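Local coordinates for RagB/SusD family nutrient uptake outer membrane protein (Bacteroides thetaiotaomicron, PDB 7KV2), which probably binds beta-glucan at the outer surface of the outer membrane, as a SusD-family surface glycan-binding protein that helps a gut bacterium take up the polysaccharide, at residues Y67-L72 and P300-P305; L81-D86 and Q92-M97; C322-E327 and A341-A346; A348-H353 and L362-R367. All coordinates share one frame; numbering follows the deposited sequence.

Contact 1: Y67-L72 and P300-P305; sequences YNPVNL and PTLISP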
loop_
_atom_site.group_PDB
_atom_site.type_symbol
_atom_site.label_atom_id
_atom_site.label_comp_id
_atom_site.label_asym_id
_atom_site.label_seq_id
_atom_site.Cartn_x
_atom_site.Cartn_y
_atom_site.Cartn_z
ATOM N N TYR A 67 2.994 -12.315 -8.502
ATOM C CA TYR A 67 3.469 -10.993 -7.992
ATOM C C TYR A 67 2.293 -10.035 -7.997
ATOM O O TYR A 67 1.853 -9.614 -9.096
ATOM C CB TYR A 67 4.602 -10.487 -8.881
ATOM C CG TYR A 67 5.736 -11.455 -9.021
ATOM C CD1 TYR A 67 6.744 -11.520 -8.080
ATOM C CD2 TYR A 67 5.819 -12.315 -10.106
ATOM C CE1 TYR A 67 7.783 -12.419 -8.187
ATOM C CE2 TYR A 67 6.848 -13.230 -10.222
ATOM C CZ TYR A 67 7.851 -13.264 -9.276
ATOM O OH TYR A 67 8.905 -14.141 -9.342
ATOM N N ASN A 68 1.689 -9.782 -6.832
ATOM C CA ASN A 68 0.544 -8.851 -6.674
ATOM C C ASN A 68 0.880 -7.814 -5.579
ATOM O O ASN A 68 0.097 -7.602 -4.658
ATOM C CB ASN A 68 -0.752 -9.571 -6.290
ATOM C CG ASN A 68 -1.395 -10.521 -7.300
ATOM O OD1 ASN A 68 -2.408 -11.126 -6.929
ATOM N ND2 ASN A 68 -0.843 -10.688 -8.497
ATOM N N PRO A 69 2.022 -7.084 -5.661
ATOM C CA PRO A 69 2.357 -6.089 -4.652
ATOM C C PRO A 69 1.200 -5.091 -4.509
ATOM O O PRO A 69 0.747 -4.468 -5.503
ATOM C CB PRO A 69 3.669 -5.451 -5.183
ATOM C CG PRO A 69 3.647 -5.730 -6.641
ATOM C CD PRO A 69 2.961 -7.071 -6.789
ATOM N N VAL A 70 0.703 -4.937 -3.286
ATOM C CA VAL A 70 -0.644 -4.377 -3.052
ATOM C C VAL A 70 -0.692 -2.895 -3.454
ATOM O O VAL A 70 -1.680 -2.448 -3.960
ATOM C CB VAL A 70 -1.120 -4.661 -1.627
ATOM C CG1 VAL A 70 -0.249 -4.006 -0.550
ATOM C CG2 VAL A 70 -2.569 -4.219 -1.468
ATOM N N ASN A 71 0.368 -2.135 -3.212
ATOM C CA ASN A 71 0.451 -0.738 -3.662
ATOM C C ASN A 71 0.356 -0.679 -5.189
ATOM O O ASN A 71 -0.358 0.186 -5.660
ATOM C CB ASN A 71 1.727 -0.044 -3.126
ATOM C CG ASN A 71 3.043 -0.757 -3.385
ATOM O OD1 ASN A 71 3.121 -1.984 -3.346
ATOM N ND2 ASN A 71 4.103 -0.000 -3.732
ATOM N N LEU A 72 1.157 -1.436 -5.923
ATOM C CA LEU A 72 1.238 -1.276 -7.387
ATOM C C LEU A 72 -0.091 -1.752 -7.983
ATOM O O LEU A 72 -0.457 -1.217 -9.061
ATOM C CB LEU A 72 2.367 -2.096 -8.021
ATOM C CG LEU A 72 3.808 -1.796 -7.602
ATOM C CD1 LEU A 72 4.790 -2.575 -8.477
ATOM C CD2 LEU A 72 4.067 -0.342 -7.680
ATOM N N PRO A 300 11.379 -4.223 -5.173
ATOM C CA PRO A 300 12.467 -3.548 -5.894
ATOM C C PRO A 300 12.897 -4.310 -7.150
ATOM O O PRO A 300 13.228 -3.675 -8.109
ATOM C CB PRO A 300 13.569 -3.405 -4.844
ATOM C CG PRO A 300 12.816 -3.398 -3.542
ATOM C CD PRO A 300 11.727 -4.423 -3.763
ATOM N N THR A 301 12.883 -5.636 -7.136
ATOM C CA THR A 301 13.235 -6.430 -8.343
ATOM C C THR A 301 12.198 -6.103 -9.427
ATOM O O THR A 301 12.569 -5.923 -10.607
ATOM C CB THR A 301 13.310 -7.932 -8.045
ATOM O OG1 THR A 301 14.408 -8.186 -7.145
ATOM C CG2 THR A 301 13.510 -8.716 -9.328
ATOM N N LEU A 302 10.920 -6.049 -9.075
ATOM C CA LEU A 302 9.827 -5.840 -10.077
ATOM C C LEU A 302 10.018 -4.528 -10.841
ATOM O O LEU A 302 9.932 -4.577 -12.088
ATOM C CB LEU A 302 8.472 -5.837 -9.377
ATOM C CG LEU A 302 8.055 -7.204 -8.847
ATOM C CD1 LEU A 302 6.836 -7.122 -7.952
ATOM C CD2 LEU A 302 7.782 -8.156 -9.994
ATOM N N ILE A 303 10.427 -3.435 -10.180
ATOM C CA ILE A 303 10.252 -2.055 -10.733
ATOM C C ILE A 303 11.584 -1.346 -11.000
ATOM O O ILE A 303 11.551 -0.187 -11.394
ATOM C CB ILE A 303 9.361 -1.260 -9.771
ATOM C CG1 ILE A 303 10.116 -1.007 -8.457
ATOM C CG2 ILE A 303 8.015 -1.953 -9.569
ATOM C CD1 ILE A 303 9.468 -0.013 -7.534
ATOM N N SER A 304 12.715 -2.038 -10.899
ATOM C CA SER A 304 14.040 -1.463 -11.231
ATOM C C SER A 304 14.413 -1.785 -12.670
ATOM O O SER A 304 13.826 -2.679 -13.291
ATOM C CB SER A 304 15.005 -1.934 -10.209
ATOM O OG SER A 304 14.582 -1.433 -8.931
ATOM N N PRO A 305 15.335 -1.015 -13.263
ATOM C CA PRO A 305 15.587 -1.074 -14.703
ATOM C C PRO A 305 16.188 -2.437 -15.069
ATOM O O PRO A 305 17.007 -3.001 -14.381
ATOM C CB PRO A 305 16.588 0.024 -15.027
ATOM C CG PRO A 305 16.714 0.824 -13.756
ATOM C CD PRO A 305 16.165 0.001 -12.602
#
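L302 pushes its forked end between Y67 and P69, and the neighbouring I303 meets L72. In this SusD-family protein, related to tetratricopeptide-repeat proteins, the contact joins the start of helix 70-75 and the loop before it to the short helix 299-303, 228 residues further along the chain. Along 300-305, P300 comes first, its ring not touching the other segment. L302 covers the most ground. Its CG stands anti to the carbonyl carbon (chi1 -70°). CD2 lies nearest the Y67 ring, obliquely and 4.0 Å from CG, while CD1 meets the pyrrolidine of P69 tip to tip, 3.7 Å from that ring's CG, and also touches Y67 CB. No hydrogen bond crosses between the segments, so the buried join is wholly apolar. The Y67 ring also stacks with W62 and meets W319 edge-to-face. I303 places CG1 between backbone N and carbonyl carbon (chi1 69°), which turns CG2 to L72, where it sits tightly, 3.5 Å from CD1. S304 then closes the turn, its OG bonded to A380 N and, within the segment, lying 2.7 Å from P300 O.

Contact 2: L81-D86 and Q92-M97; sequences LWVGGD and QPWHLM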
loop_
_atom_site.group_PDB
_atom_site.type_symbol
_atom_site.label_atom_id
_atom_site.label_comp_id
_atom_site.label_asym_id
_atom_site.label_seq_id
_atom_site.Cartn_x
_atom_site.Cartn_y
_atom_site.Cartn_z
ATOM N N LEU A 81 2.124 5.954 -13.067
ATOM C CA LEU A 81 3.081 4.923 -13.511
ATOM C C LEU A 81 2.571 4.317 -14.799
ATOM O O LEU A 81 1.307 4.326 -15.020
ATOM C CB LEU A 81 3.185 3.816 -12.450
ATOM C CG LEU A 81 3.436 4.249 -11.014
ATOM C CD1 LEU A 81 3.451 3.020 -10.103
ATOM C CD2 LEU A 81 4.766 4.991 -10.886
ATOM N N TRP A 82 3.452 3.685 -15.540
ATOM C CA TRP A 82 3.056 2.705 -16.571
ATOM C C TRP A 82 3.111 1.292 -15.957
ATOM O O TRP A 82 3.255 1.140 -14.697
ATOM C CB TRP A 82 3.934 2.869 -17.818
ATOM C CG TRP A 82 3.791 4.206 -18.481
ATOM C CD1 TRP A 82 4.810 5.080 -18.746
ATOM C CD2 TRP A 82 2.591 4.829 -18.987
ATOM N NE1 TRP A 82 4.338 6.203 -19.368
ATOM C CE2 TRP A 82 2.982 6.053 -19.571
ATOM C CE3 TRP A 82 1.244 4.437 -19.095
ATOM C CZ2 TRP A 82 2.058 6.930 -20.158
ATOM C CZ3 TRP A 82 0.338 5.286 -19.715
ATOM C CH2 TRP A 82 0.736 6.538 -20.194
ATOM N N VAL A 83 2.951 0.261 -16.785
ATOM C CA VAL A 83 2.919 -1.140 -16.293
ATOM C C VAL A 83 4.254 -1.803 -16.603
ATOM O O VAL A 83 4.821 -2.449 -15.702
ATOM C CB VAL A 83 1.709 -1.898 -16.869
ATOM C CG1 VAL A 83 1.702 -3.321 -16.355
ATOM C CG2 VAL A 83 0.402 -1.189 -16.534
ATOM N N GLY A 84 4.756 -1.637 -17.818
ATOM C CA GLY A 84 6.091 -2.091 -18.223
ATOM C C GLY A 84 6.171 -3.604 -18.440
ATOM O O GLY A 84 5.160 -4.210 -18.814
ATOM N N GLY A 85 7.349 -4.181 -18.170
ATOM C CA GLY A 85 7.673 -5.575 -18.517
ATOM C C GLY A 85 8.059 -5.690 -19.974
ATOM O O GLY A 85 8.280 -4.632 -20.647
ATOM N N ASP A 86 8.197 -6.914 -20.459
ATOM C CA ASP A 86 8.640 -7.175 -21.847
ATOM C C ASP A 86 7.630 -6.556 -22.813
ATOM O O ASP A 86 8.059 -6.098 -23.858
ATOM C CB ASP A 86 8.787 -8.670 -22.118
ATOM C CG ASP A 86 9.588 -8.987 -23.363
ATOM O OD1 ASP A 86 10.661 -8.371 -23.521
ATOM O OD2 ASP A 86 9.139 -9.873 -24.151
ATOM N N GLN A 92 0.191 -9.989 -17.885
ATOM C CA GLN A 92 -0.940 -9.440 -18.674
ATOM C C GLN A 92 -2.061 -8.969 -17.774
ATOM O O GLN A 92 -2.701 -7.966 -18.080
ATOM C CB GLN A 92 -1.468 -10.484 -19.679
ATOM C CG GLN A 92 -2.592 -9.963 -20.565
ATOM C CD GLN A 92 -2.797 -10.923 -21.714
ATOM O OE1 GLN A 92 -2.559 -12.128 -21.611
ATOM N NE2 GLN A 92 -3.208 -10.371 -22.834
ATOM N N PRO A 93 -2.398 -9.667 -16.657
ATOM C CA PRO A 93 -3.475 -9.211 -15.793
ATOM C C PRO A 93 -3.262 -7.761 -15.349
ATOM O O PRO A 93 -4.270 -7.031 -15.225
ATOM C CB PRO A 93 -3.479 -10.208 -14.620
ATOM C CG PRO A 93 -2.856 -11.440 -15.187
ATOM C CD PRO A 93 -1.828 -10.942 -16.179
ATOM N N TRP A 94 -1.999 -7.339 -15.142
ATOM C CA TRP A 94 -1.737 -5.940 -14.722
ATOM C C TRP A 94 -2.101 -4.985 -15.859
ATOM O O TRP A 94 -2.739 -3.945 -15.616
ATOM C CB TRP A 94 -0.250 -5.764 -14.395
ATOM C CG TRP A 94 0.307 -6.571 -13.266
ATOM C CD1 TRP A 94 -0.186 -7.665 -12.620
ATOM C CD2 TRP A 94 1.602 -6.347 -12.702
ATOM N NE1 TRP A 94 0.700 -8.114 -11.663
ATOM C CE2 TRP A 94 1.829 -7.339 -11.730
ATOM C CE3 TRP A 94 2.576 -5.378 -12.926
ATOM C CZ2 TRP A 94 2.964 -7.325 -10.927
ATOM C CZ3 TRP A 94 3.718 -5.393 -12.167
ATOM C CH2 TRP A 94 3.900 -6.358 -11.182
ATOM N N HIS A 95 -1.685 -5.340 -17.072
ATOM C CA HIS A 95 -1.967 -4.511 -18.277
ATOM C C HIS A 95 -3.486 -4.407 -18.474
ATOM O O HIS A 95 -4.024 -3.273 -18.704
ATOM C CB HIS A 95 -1.240 -5.105 -19.476
ATOM C CG HIS A 95 0.218 -4.949 -19.415
ATOM N ND1 HIS A 95 0.817 -3.730 -19.705
ATOM C CD2 HIS A 95 1.206 -5.828 -19.125
ATOM C CE1 HIS A 95 2.128 -3.886 -19.599
ATOM N NE2 HIS A 95 2.409 -5.156 -19.269
ATOM N N LEU A 96 -4.197 -5.512 -18.292
ATOM C CA LEU A 96 -5.668 -5.469 -18.441
ATOM C C LEU A 96 -6.303 -4.575 -17.376
ATOM O O LEU A 96 -7.139 -3.712 -17.730
ATOM C CB LEU A 96 -6.224 -6.892 -18.408
ATOM C CG LEU A 96 -5.733 -7.840 -19.494
ATOM C CD1 LEU A 96 -6.435 -9.188 -19.304
ATOM C CD2 LEU A 96 -6.008 -7.315 -20.881
ATOM N N MET A 97 -5.931 -4.713 -16.098
ATOM C CA MET A 97 -6.493 -3.862 -15.037
ATOM C C MET A 97 -6.233 -2.380 -15.354
ATOM O O MET A 97 -7.094 -1.530 -15.076
ATOM C CB MET A 97 -5.814 -4.179 -13.706
ATOM C CG MET A 97 -6.183 -5.521 -13.153
ATOM S SD MET A 97 -4.992 -6.063 -11.861
ATOM C CE MET A 97 -5.251 -4.785 -10.636
#
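This is a buried local contact, in which the loop following helix 70-75 folds back on the first turn of helix 92-98, and a valine over an imidazole face is its main feature. V83 CG1 stands 3.4 Å from the centroid of the H95 ring, only 13° off the ring normal, a CH-pi contact over the centre of that face. The same methyl, anti to its backbone N (chi1 180°), also reaches W94, lying 3.7 Å from CB and near the plane of the indole at its edge. One branch of V83 therefore fills the angle between two successive residues of the helix. Both segments belong to the N-terminal, starch-binding-associated part of the SusD fold, a region related to tetratricopeptide-repeat proteins. H95 makes the sole hydrogen bond across the segments: its NE2 approaches G84 O at 2.9 Å, with the oxygen at the ring edge and in its plane, but the angle at the hydrogen is just 121° and the bond is weak. G84, with positive phi, takes its carbonyl to that edge while V83 covers the face. The loop is held from outside by Q369, whose OE1 accepts from the backbone N of both V83 and G84, and the W94 ring meets F321 with its plane inclined to it.

Contact 3: C322-E327 and A341-A346; sequences CPVRKE and ATCWNA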
loop_
_atom_site.group_PDB
_atom_site.type_symbol
_atom_site.label_atom_id
_atom_site.label_comp_id
_atom_site.label_asym_id
_atom_site.label_seq_id
_atom_site.Cartn_x
_atom_site.Cartn_y
_atom_site.Cartn_z
ATOM N N CYS A 322 6.462 -1.017 -13.956
ATOM C CA CYS A 322 6.017 0.273 -13.412
ATOM C C CYS A 322 7.052 1.382 -13.577
ATOM O O CYS A 322 7.339 2.056 -12.592
ATOM C CB CYS A 322 5.633 0.104 -11.961
ATOM S SG CYS A 322 4.196 -0.981 -11.773
ATOM N N PRO A 323 7.532 1.689 -14.803
ATOM C CA PRO A 323 8.244 2.946 -15.072
ATOM C C PRO A 323 7.373 4.113 -14.610
ATOM O O PRO A 323 6.137 3.992 -14.551
ATOM C CB PRO A 323 8.311 3.109 -16.595
ATOM C CG PRO A 323 7.940 1.792 -17.151
ATOM C CD PRO A 323 7.313 0.960 -16.052
ATOM N N VAL A 324 8.019 5.175 -14.141
ATOM C CA VAL A 324 7.301 6.405 -13.751
ATOM C C VAL A 324 7.043 7.234 -15.028
ATOM O O VAL A 324 7.960 7.397 -15.842
ATOM C CB VAL A 324 8.095 7.208 -12.709
ATOM C CG1 VAL A 324 7.405 8.545 -12.473
ATOM C CG2 VAL A 324 8.294 6.397 -11.434
ATOM N N ARG A 325 5.787 7.646 -15.224
ATOM C CA ARG A 325 5.367 8.475 -16.390
ATOM C C ARG A 325 6.161 9.773 -16.443
ATOM O O ARG A 325 6.398 10.418 -15.396
ATOM C CB ARG A 325 3.875 8.787 -16.320
ATOM C CG ARG A 325 2.995 7.547 -16.316
ATOM C CD ARG A 325 1.560 7.976 -16.300
ATOM N NE ARG A 325 0.617 6.863 -16.328
ATOM C CZ ARG A 325 -0.570 6.919 -16.923
ATOM N NH1 ARG A 325 -0.925 7.973 -17.646
ATOM N NH2 ARG A 325 -1.376 5.884 -16.850
ATOM N N LYS A 326 6.617 10.134 -17.633
ATOM C CA LYS A 326 7.237 11.462 -17.868
ATOM C C LYS A 326 6.335 12.543 -17.270
ATOM O O LYS A 326 6.865 13.475 -16.620
ATOM C CB LYS A 326 7.465 11.666 -19.366
ATOM C CG LYS A 326 8.156 12.958 -19.776
ATOM C CD LYS A 326 8.299 13.115 -21.290
ATOM C CE LYS A 326 9.128 14.322 -21.677
ATOM N NZ LYS A 326 9.151 14.521 -23.145
ATOM N N GLU A 327 5.016 12.416 -17.413
ATOM C CA GLU A 327 4.076 13.451 -16.922
ATOM C C GLU A 327 4.148 13.566 -15.394
ATOM O O GLU A 327 3.887 14.656 -14.869
ATOM C CB GLU A 327 2.656 13.149 -17.397
ATOM C CG GLU A 327 2.527 13.236 -18.928
ATOM C CD GLU A 327 3.213 12.147 -19.764
ATOM O OE1 GLU A 327 3.395 11.007 -19.285
ATOM O OE2 GLU A 327 3.512 12.409 -20.926
ATOM N N ALA A 341 12.801 12.347 -5.270
ATOM C CA ALA A 341 12.617 11.243 -4.315
ATOM C C ALA A 341 11.616 10.233 -4.896
ATOM O O ALA A 341 11.554 9.100 -4.386
ATOM C CB ALA A 341 12.114 11.736 -3.000
ATOM N N THR A 342 10.806 10.689 -5.847
ATOM C CA THR A 342 9.765 9.858 -6.520
ATOM C C THR A 342 10.328 9.307 -7.824
ATOM O O THR A 342 10.066 8.104 -8.136
ATOM C CB THR A 342 8.470 10.644 -6.761
ATOM O OG1 THR A 342 7.963 11.053 -5.484
ATOM C CG2 THR A 342 7.441 9.860 -7.540
ATOM N N CYS A 343 10.981 10.147 -8.616
ATOM C CA CYS A 343 11.316 9.865 -10.042
ATOM C C CYS A 343 12.839 9.802 -10.165
ATOM O O CYS A 343 13.473 10.837 -10.120
ATOM C CB CYS A 343 10.782 10.966 -10.948
ATOM S SG CYS A 343 9.065 11.446 -10.682
ATOM N N TRP A 344 13.411 8.610 -10.293
ATOM C CA TRP A 344 14.867 8.426 -10.446
ATOM C C TRP A 344 15.125 8.394 -11.948
ATOM O O TRP A 344 14.552 7.549 -12.625
ATOM C CB TRP A 344 15.373 7.176 -9.724
ATOM C CG TRP A 344 16.793 6.860 -10.062
ATOM C CD1 TRP A 344 17.883 7.669 -9.892
ATOM C CD2 TRP A 344 17.283 5.646 -10.640
ATOM N NE1 TRP A 344 19.022 7.029 -10.308
ATOM C CE2 TRP A 344 18.683 5.773 -10.751
ATOM C CE3 TRP A 344 16.691 4.431 -10.995
ATOM C CZ2 TRP A 344 19.475 4.787 -11.329
ATOM C CZ3 TRP A 344 17.491 3.429 -11.503
ATOM C CH2 TRP A 344 18.862 3.605 -11.672
ATOM N N ASN A 345 15.852 9.390 -12.456
ATOM C CA ASN A 345 16.159 9.528 -13.897
ATOM C C ASN A 345 17.345 8.624 -14.228
ATOM O O ASN A 345 18.525 9.112 -14.357
ATOM C CB ASN A 345 16.399 11.002 -14.242
ATOM C CG ASN A 345 16.321 11.269 -15.727
ATOM O OD1 ASN A 345 16.398 10.349 -16.536
ATOM N ND2 ASN A 345 16.121 12.537 -16.076
ATOM N N ALA A 346 17.068 7.337 -14.384
ATOM C CA ALA A 346 18.068 6.308 -14.695
ATOM C C ALA A 346 18.795 6.684 -15.979
ATOM O O ALA A 346 20.034 6.477 -16.032
ATOM C CB ALA A 346 17.412 4.965 -14.848
#
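V324 turns its side chain toward the junction where helix 337-342 passes into strand 343-345, and its two methyls part to meet two successive residues there. CG1, anti to the backbone N (chi1 173°), points at C343, whose SG lies 3.8 Å away. The other branch, CG2, turns to the main chain before it and comes to 4.1 Å from T342 O, a van der Waals approach to a carbonyl. The CB bond of C343 runs alongside the contact, and it is the first torsion, with SG anti to the carbonyl carbon (chi1 -48°), that carries the sulfur to V324 CG1. The thiol thus meets a methyl, and no hydrogen bond joins the segments; all three residues are buried. C343 is the first residue to leave helical backbone angles after 337-342, so V324 packs just where the helix gives way to a strand in the C-terminal SusD-family part of the fold. That strand pairs antiparallel with 373-375, and V324 is tied to the same neighbour, its side chain touching F373 and L375 and its backbone bonded to F373. The C343 side chain also touches T328 and Y329 of helix 326-331. The hydroxyl of T342 turns back into its own helix, with OG1 bonded to R338 O, whereas V324 O is taken by OG1 of T371.

Contact 4: A348-H353 and L362-R367; sequences AVLDAH and LSYTTR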
loop_
_atom_site.group_PDB
_atom_site.type_symbol
_atom_site.label_atom_id
_atom_site.label_comp_id
_atom_site.label_asym_id
_atom_site.label_seq_id
_atom_site.Cartn_x
_atom_site.Cartn_y
_atom_site.Cartn_z
ATOM N N ALA A 348 19.261 9.646 -17.479
ATOM C CA ALA A 348 20.119 10.845 -17.284
ATOM C C ALA A 348 21.421 10.426 -16.608
ATOM O O ALA A 348 22.514 10.959 -16.960
ATOM C CB ALA A 348 19.387 11.903 -16.495
ATOM N N VAL A 349 21.352 9.477 -15.675
ATOM C CA VAL A 349 22.547 8.962 -14.944
ATOM C C VAL A 349 23.535 8.351 -15.952
ATOM O O VAL A 349 24.751 8.670 -15.909
ATOM C CB VAL A 349 22.119 7.949 -13.866
ATOM C CG1 VAL A 349 23.284 7.129 -13.363
ATOM C CG2 VAL A 349 21.377 8.642 -12.725
ATOM N N LEU A 350 23.046 7.514 -16.855
ATOM C CA LEU A 350 23.942 6.898 -17.850
ATOM C C LEU A 350 24.428 7.948 -18.868
ATOM O O LEU A 350 25.580 7.827 -19.288
ATOM C CB LEU A 350 23.218 5.727 -18.516
ATOM C CG LEU A 350 22.826 4.566 -17.591
ATOM C CD1 LEU A 350 22.394 3.360 -18.403
ATOM C CD2 LEU A 350 23.941 4.150 -16.652
ATOM N N ASP A 351 23.581 8.876 -19.312
ATOM C CA ASP A 351 23.942 9.950 -20.273
ATOM C C ASP A 351 25.124 10.709 -19.671
ATOM O O ASP A 351 26.109 10.939 -20.399
ATOM C CB ASP A 351 22.795 10.930 -20.563
ATOM C CG ASP A 351 21.608 10.338 -21.298
ATOM O OD1 ASP A 351 21.768 9.261 -21.879
ATOM O OD2 ASP A 351 20.520 10.962 -21.277
ATOM N N ALA A 352 25.057 11.026 -18.378
ATOM C CA ALA A 352 26.115 11.775 -17.661
ATOM C C ALA A 352 27.399 10.938 -17.642
ATOM O O ALA A 352 28.476 11.461 -18.039
ATOM C CB ALA A 352 25.670 12.129 -16.267
ATOM N N HIS A 353 27.277 9.692 -17.179
ATOM C CA HIS A 353 28.366 8.693 -17.124
ATOM C C HIS A 353 29.104 8.612 -18.462
ATOM O O HIS A 353 30.355 8.548 -18.430
ATOM C CB HIS A 353 27.851 7.300 -16.791
ATOM C CG HIS A 353 28.980 6.340 -16.710
ATOM N ND1 HIS A 353 29.458 5.680 -17.825
ATOM C CD2 HIS A 353 29.776 6.009 -15.671
ATOM C CE1 HIS A 353 30.467 4.920 -17.462
ATOM N NE2 HIS A 353 30.692 5.110 -16.139
ATOM N N LEU A 362 27.702 3.054 -21.146
ATOM C CA LEU A 362 26.775 2.071 -20.534
ATOM C C LEU A 362 25.362 2.314 -21.061
ATOM O O LEU A 362 25.014 3.487 -21.387
ATOM C CB LEU A 362 26.820 2.215 -19.011
ATOM C CG LEU A 362 28.148 1.873 -18.345
ATOM C CD1 LEU A 362 28.179 2.432 -16.940
ATOM C CD2 LEU A 362 28.363 0.364 -18.337
ATOM N N SER A 363 24.557 1.262 -21.078
ATOM C CA SER A 363 23.090 1.357 -21.266
ATOM C C SER A 363 22.414 0.371 -20.298
ATOM O O SER A 363 23.071 -0.561 -19.814
ATOM C CB SER A 363 22.705 1.088 -22.699
ATOM O OG SER A 363 23.041 -0.246 -23.057
ATOM N N TYR A 364 21.131 0.552 -20.049
ATOM C CA TYR A 364 20.272 -0.544 -19.543
ATOM C C TYR A 364 19.413 -0.990 -20.730
ATOM O O TYR A 364 19.457 -0.296 -21.747
ATOM C CB TYR A 364 19.492 -0.154 -18.279
ATOM C CG TYR A 364 18.373 0.831 -18.474
ATOM C CD1 TYR A 364 18.609 2.189 -18.426
ATOM C CD2 TYR A 364 17.063 0.428 -18.675
ATOM C CE1 TYR A 364 17.608 3.111 -18.621
ATOM C CE2 TYR A 364 16.041 1.341 -18.864
ATOM C CZ TYR A 364 16.313 2.691 -18.868
ATOM O OH TYR A 364 15.358 3.640 -19.026
ATOM N N THR A 365 18.604 -2.021 -20.535
ATOM C CA THR A 365 17.665 -2.579 -21.525
ATOM C C THR A 365 16.268 -1.992 -21.304
ATOM O O THR A 365 15.588 -2.386 -20.360
ATOM C CB THR A 365 17.724 -4.110 -21.513
ATOM O OG1 THR A 365 19.072 -4.489 -21.817
ATOM C CG2 THR A 365 16.786 -4.704 -22.541
ATOM N N THR A 366 15.897 -1.013 -22.128
ATOM C CA THR A 366 14.573 -0.364 -22.049
ATOM C C THR A 366 13.535 -1.438 -22.373
ATOM O O THR A 366 13.816 -2.285 -23.261
ATOM C CB THR A 366 14.471 0.869 -22.966
ATOM O OG1 THR A 366 14.605 0.509 -24.355
ATOM C CG2 THR A 366 15.512 1.923 -22.621
ATOM N N ARG A 367 12.431 -1.447 -21.653
ATOM C CA ARG A 367 11.345 -2.419 -21.910
ATOM C C ARG A 367 10.086 -1.653 -22.307
ATOM O O ARG A 367 10.174 -0.481 -22.647
ATOM C CB ARG A 367 11.191 -3.313 -20.687
ATOM C CG ARG A 367 12.294 -4.338 -20.564
ATOM C CD ARG A 367 11.933 -5.397 -19.531
ATOM N NE ARG A 367 12.034 -6.716 -20.099
ATOM C CZ ARG A 367 11.687 -7.816 -19.483
ATOM N NH1 ARG A 367 11.212 -7.753 -18.253
ATOM N NH2 ARG A 367 11.842 -8.983 -20.089
#
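L350 and H353, one turn apart on helix 346-355, receive the chain as it returns along 362-367, a helix-to-loop packing in the C-terminal SusD-family part of the protein. The loop runs on from here toward strand 373-375, and the contact lies far from the centre of the chain, partly buried. The CH-pi interaction joins L362 to H353. L362 CD1 lies over one face of the H353 imidazole, 3.6 Å from its centroid and 19° off the normal, displaced toward the rim where CE1 is 3.4 Å away. H353 has CG anti to the backbone N (chi1 -178°), which brings a face of the ring under L362 CD1. H357 stacks on the same imidazole, and H353 also touches D360.

Apolar packing forms the second group and centres on L350, which crosses L362 at about a right angle, its CD2 4.2 Å from L362 CB. The other methyl, CD1, reaches further along the loop and meets Y364 at the edge of the phenol ring, in its plane, 4.0 Å from the ring's CD1. W308 touches L350 as well.

Contacts with the main chain make up the third. No hydrogen bond crosses between the segments, and polar groups are bonded outside them: L362 N to N354 OD1, and Y364 OH to OD1 of D370. L350 CD1 instead settles against the peptide link itself, 3.5 Å from both S363 C and Y364 N.

How the contacts relate
Each of the four contacts touches the other three. Contact 2 is nested inside the loop closed by contact 1, their centres 11 Å apart, and Y67 O approaches W94 NE1 at 3.2 Å in a weak hydrogen bond. Contacts 2 and 3 join the N- and C-terminal parts of the chain by backbone bonds, V83 O to C322 N at 2.8 Å and W82 N to P323 O at 2.9 Å. C322 also meets contact 1, its SG 3.7 Å from L72 CD1. Contact 4 is outermost, centred 14 Å from contact 3; P305 of contact 1 packs on both W344 and Y364. BTB, probably from the crystallisation liquor, lies close to the Y67 side chain, and R367 NH2 of contact 4 is also hydrogen-bonded to BTB, which may mark a pocket.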